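Side-chain contacts in haloacid dehalogenase (Pseudomonas aeruginosa, PDB 3UMC), which probably hydrolyses the carbon-halogen bond of L-2-haloacids, as a dehalogenase of the haloacid dehalogenase-like hydrolase superfamily: residues P81-L85 and D86-R90; N143-T146 and A147-L150. All blocks are in the same frame, centred on the assembly; numbering follows the deposited sequence.

Interaction 1. Residues P81-L85 and D86-R90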
# COMPACT_ATOMS: atom_id res chain seq x y z
N PRO A 81 -9.99 6.58 -23.18
CA PRO A 81 -8.88 5.84 -22.56
C PRO A 81 -8.75 6.14 -21.06
O PRO A 81 -9.34 7.12 -20.58
CB PRO A 81 -7.65 6.34 -23.32
CG PRO A 81 -7.99 7.75 -23.67
CD PRO A 81 -9.52 7.85 -23.78
N TRP A 82 -7.94 5.33 -20.36
CA TRP A 82 -7.75 5.42 -18.92
C TRP A 82 -7.24 6.80 -18.52
O TRP A 82 -6.25 7.30 -19.06
CB TRP A 82 -6.76 4.33 -18.39
CG TRP A 82 -6.52 4.52 -16.90
CD1 TRP A 82 -5.46 5.15 -16.31
CD2 TRP A 82 -7.43 4.18 -15.83
NE1 TRP A 82 -5.63 5.19 -14.93
CE2 TRP A 82 -6.83 4.60 -14.62
CE3 TRP A 82 -8.68 3.59 -15.80
CZ2 TRP A 82 -7.45 4.45 -13.38
CZ3 TRP A 82 -9.30 3.41 -14.54
CH2 TRP A 82 -8.67 3.84 -13.35
N GLN A 83 -7.93 7.42 -17.58
CA GLN A 83 -7.40 8.55 -16.83
C GLN A 83 -7.66 8.27 -15.35
O GLN A 83 -8.67 7.66 -14.99
CB GLN A 83 -8.06 9.87 -17.24
CG GLN A 83 -7.61 10.39 -18.62
CD GLN A 83 -8.16 11.81 -18.95
OE1 GLN A 83 -9.33 11.95 -19.32
NE2 GLN A 83 -7.32 12.84 -18.80
N HIS A 84 -6.74 8.68 -14.50
CA HIS A 84 -6.95 8.47 -13.09
C HIS A 84 -7.75 9.63 -12.49
O HIS A 84 -7.96 10.66 -13.17
CB HIS A 84 -5.65 8.13 -12.33
CG HIS A 84 -4.57 9.17 -12.39
ND1 HIS A 84 -4.81 10.51 -12.19
CD2 HIS A 84 -3.23 9.04 -12.56
CE1 HIS A 84 -3.67 11.17 -12.27
NE2 HIS A 84 -2.69 10.30 -12.49
N LEU A 85 -8.16 9.48 -11.23
CA LEU A 85 -9.13 10.41 -10.65
C LEU A 85 -8.62 11.84 -10.57
O LEU A 85 -9.40 12.76 -10.79
CB LEU A 85 -9.63 9.93 -9.29
CG LEU A 85 -10.80 10.70 -8.68
CD1 LEU A 85 -12.03 10.44 -9.50
CD2 LEU A 85 -11.07 10.34 -7.15
N ASP A 86 -7.33 12.04 -10.25
CA ASP A 86 -6.73 13.39 -10.30
C ASP A 86 -6.93 14.08 -11.66
O ASP A 86 -7.28 15.26 -11.72
CB ASP A 86 -5.22 13.35 -9.97
CG ASP A 86 -4.89 13.90 -8.56
OD1 ASP A 86 -5.60 14.80 -8.06
OD2 ASP A 86 -3.87 13.46 -7.96
N GLN A 87 -6.79 13.33 -12.76
CA GLN A 87 -7.02 13.89 -14.10
C GLN A 87 -8.47 14.21 -14.34
O GLN A 87 -8.78 15.24 -14.95
CB GLN A 87 -6.52 12.94 -15.21
CG GLN A 87 -4.98 12.63 -15.13
CD GLN A 87 -4.55 11.43 -15.98
OE1 GLN A 87 -4.85 10.28 -15.68
NE2 GLN A 87 -3.83 11.72 -17.07
N LEU A 88 -9.37 13.33 -13.90
CA LEU A 88 -10.79 13.60 -14.08
C LEU A 88 -11.21 14.76 -13.20
O LEU A 88 -12.02 15.59 -13.63
CB LEU A 88 -11.65 12.37 -13.82
CG LEU A 88 -11.40 11.09 -14.66
CD1 LEU A 88 -12.22 9.94 -14.10
CD2 LEU A 88 -11.67 11.25 -16.21
N HIS A 89 -10.64 14.89 -12.01
CA HIS A 89 -10.90 16.08 -11.22
C HIS A 89 -10.43 17.37 -11.92
O HIS A 89 -11.11 18.40 -11.86
CB HIS A 89 -10.27 16.01 -9.82
CG HIS A 89 -10.99 15.08 -8.89
ND1 HIS A 89 -10.50 14.73 -7.65
CD2 HIS A 89 -12.15 14.40 -9.04
CE1 HIS A 89 -11.35 13.91 -7.06
NE2 HIS A 89 -12.36 13.70 -7.88
N ARG A 90 -9.26 17.30 -12.56
CA ARG A 90 -8.71 18.44 -13.30
C ARG A 90 -9.60 18.87 -14.47
O ARG A 90 -9.99 20.02 -14.55
CB ARG A 90 -7.29 18.15 -13.81
CG ARG A 90 -6.77 19.11 -14.93
CD ARG A 90 -6.97 20.59 -14.60
NE ARG A 90 -5.84 21.16 -13.86
CZ ARG A 90 -4.73 21.66 -14.42
NH1 ARG A 90 -4.56 21.67 -15.74
NH2 ARG A 90 -3.78 22.16 -13.64

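Interaction 2. Residues N143-T146 and A147-L150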
# COMPACT_ATOMS: atom_id res chain seq x y z
N ASN A 143 -11.58 4.80 -5.69
CA ASN A 143 -11.46 5.33 -7.02
C ASN A 143 -10.35 6.35 -7.13
O ASN A 143 -9.79 6.53 -8.18
CB ASN A 143 -12.81 5.88 -7.47
CG ASN A 143 -13.78 4.78 -7.74
OD1 ASN A 143 -13.38 3.71 -8.18
ND2 ASN A 143 -15.04 5.02 -7.51
N GLY A 144 -10.05 7.04 -6.04
CA GLY A 144 -8.86 7.87 -5.96
C GLY A 144 -7.61 7.12 -6.38
O GLY A 144 -7.40 5.95 -5.93
N ASN A 145 -6.78 7.74 -7.20
CA ASN A 145 -5.50 7.13 -7.57
C ASN A 145 -4.55 7.12 -6.37
O ASN A 145 -4.67 7.94 -5.43
CB ASN A 145 -4.81 7.85 -8.75
CG ASN A 145 -4.75 9.36 -8.54
OD1 ASN A 145 -5.80 10.04 -8.47
ND2 ASN A 145 -3.55 9.89 -8.41
N THR A 146 -3.58 6.24 -6.46
CA THR A 146 -2.67 5.95 -5.38
C THR A 146 -2.07 7.23 -4.82
O THR A 146 -2.11 7.47 -3.64
CB THR A 146 -1.62 4.93 -5.87
OG1 THR A 146 -2.25 3.69 -6.19
CG2 THR A 146 -0.56 4.69 -4.83
N ALA A 147 -1.60 8.12 -5.67
CA ALA A 147 -0.88 9.31 -5.21
C ALA A 147 -1.83 10.26 -4.45
O ALA A 147 -1.48 10.82 -3.42
CB ALA A 147 -0.22 10.02 -6.43
N LEU A 148 -3.06 10.39 -4.93
CA LEU A 148 -4.12 11.18 -4.25
C LEU A 148 -4.43 10.56 -2.87
O LEU A 148 -4.47 11.24 -1.86
CB LEU A 148 -5.40 11.18 -5.12
CG LEU A 148 -6.55 12.11 -4.71
CD1 LEU A 148 -7.45 12.47 -5.94
CD2 LEU A 148 -7.41 11.51 -3.60
N MSE A 149 -4.55 9.22 -2.83
CA MSE A 149 -4.85 8.53 -1.56
C MSE A 149 -3.71 8.56 -0.56
O MSE A 149 -3.93 8.49 0.67
CB MSE A 149 -5.27 7.10 -1.84
CG MSE A 149 -6.63 6.95 -2.38
SE MSE A 149 -7.98 7.33 -0.91
CE MSE A 149 -8.61 8.89 -1.86
N LEU A 150 -2.48 8.70 -1.06
CA LEU A 150 -1.35 8.88 -0.17
C LEU A 150 -1.41 10.20 0.58
O LEU A 150 -1.18 10.24 1.80
CB LEU A 150 -0.03 8.77 -0.96
CG LEU A 150 0.55 7.40 -1.31
CD1 LEU A 150 1.47 7.45 -2.53
CD2 LEU A 150 1.36 7.02 -0.18
O HOH W 1 -1.38 7.50 -8.47

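Interaction 1. Residues P81-L85 and D86-R90
His84 and Gln87 meet through complementary torsions: CG of His84 sits between its backbone N and carbonyl carbon (chi1 60°), which folds the ring back over the first turn of helix 85-99, while Gln87, with CG beside its own N and the chain then extended, reaches back to the ring, and its last torsion (chi3 -71°) swings OE1 over the ring centre. The glutamine amide crosses beneath the imidazole, its plane turned 50° from the ring. OE1 also accepts from His84 N at 2.7 Å, in a nearly straight bond whose donor is somewhat tilted from the carbonyl plane. In return, Gln87 N approaches His84 ND1 at 3.5 Å, a weak capping bond. His84 O is gripped by Leu88 N at 3.1 Å and only weakly by Gln87 N. One residue on, Leu85 lays its CG over a face of His89, 3.8 Å from the ring centroid, a CH-pi contact; His89 is also stacked with Trp116. Asp86 CB lies 3.5 Å from His84 CE1, and Asp86 OD1 is hydrogen-bonded to His117 NE2. The reciprocal bonds between His84 and Gln87 define a capping box, with His84 as N-cap of helix 85-99.

Interaction 2. Residues N143-T146 and A147-L150
Asn145 and Leu148 meet at the start of helix 146-156, where Asn145 is the N-cap residue, in the loop that follows strand 137-140 of the parallel sheet. Its CG stands between the backbone N and the carbonyl carbon (chi1 49°), which places the amide across the Leu148 side chain at about a right angle, OD1 being 3.6 Å from Leu148 CB. Both ends of this buried amide have polar partners. OD1 probably accepts from Asp86 N, on helix 85-99, and ND2 donates to a water 3.2 Å away. The same water accepts from Ala147 N at 2.9 Å, so a solvent molecule serves this first-turn N-H and links it to the N-cap side chain. The regular helical pattern then takes over: Met149 N donates to Asn145 O at 2.9 Å, N-H...O angle 163°, and Leu150 N to Thr146 O. Thr146 OG1 is hydrogen-bonded to Asp167 OD1. CG2 of Thr146 runs alongside Leu150, the two side chains pointing the same way, and Ala147 packs on Leu186 of the second subunit. Met149, a selenomethionine, has CG beside its backbone N (chi1 -75°), which leaves that CG 3.8 Å from Gly144 O.

Overall arrangement
Interaction 1 comes first along the chain, at the start of helix 85-99, and interaction 2 follows at the start of helix 146-156, beyond strand 137-140 of the parallel sheet. Their centres lie about 11 Å apart, on the same side of the chain's centre, and the two helix starts touch directly. Through the probable hydrogen bond from Asp86 N to Asn145 OD1 (3.1 Å), the later helix's N-cap serves the earlier helix's first turn. Leu85 CD2 packs 3.5 Å from Gly144 CA. The pair thereby joins the helical insertion between strands 24-27 and 137-140, consistent with the cap domain of HAD enzymes, to the Rossmann-like core, and each interaction also reaches the second subunit.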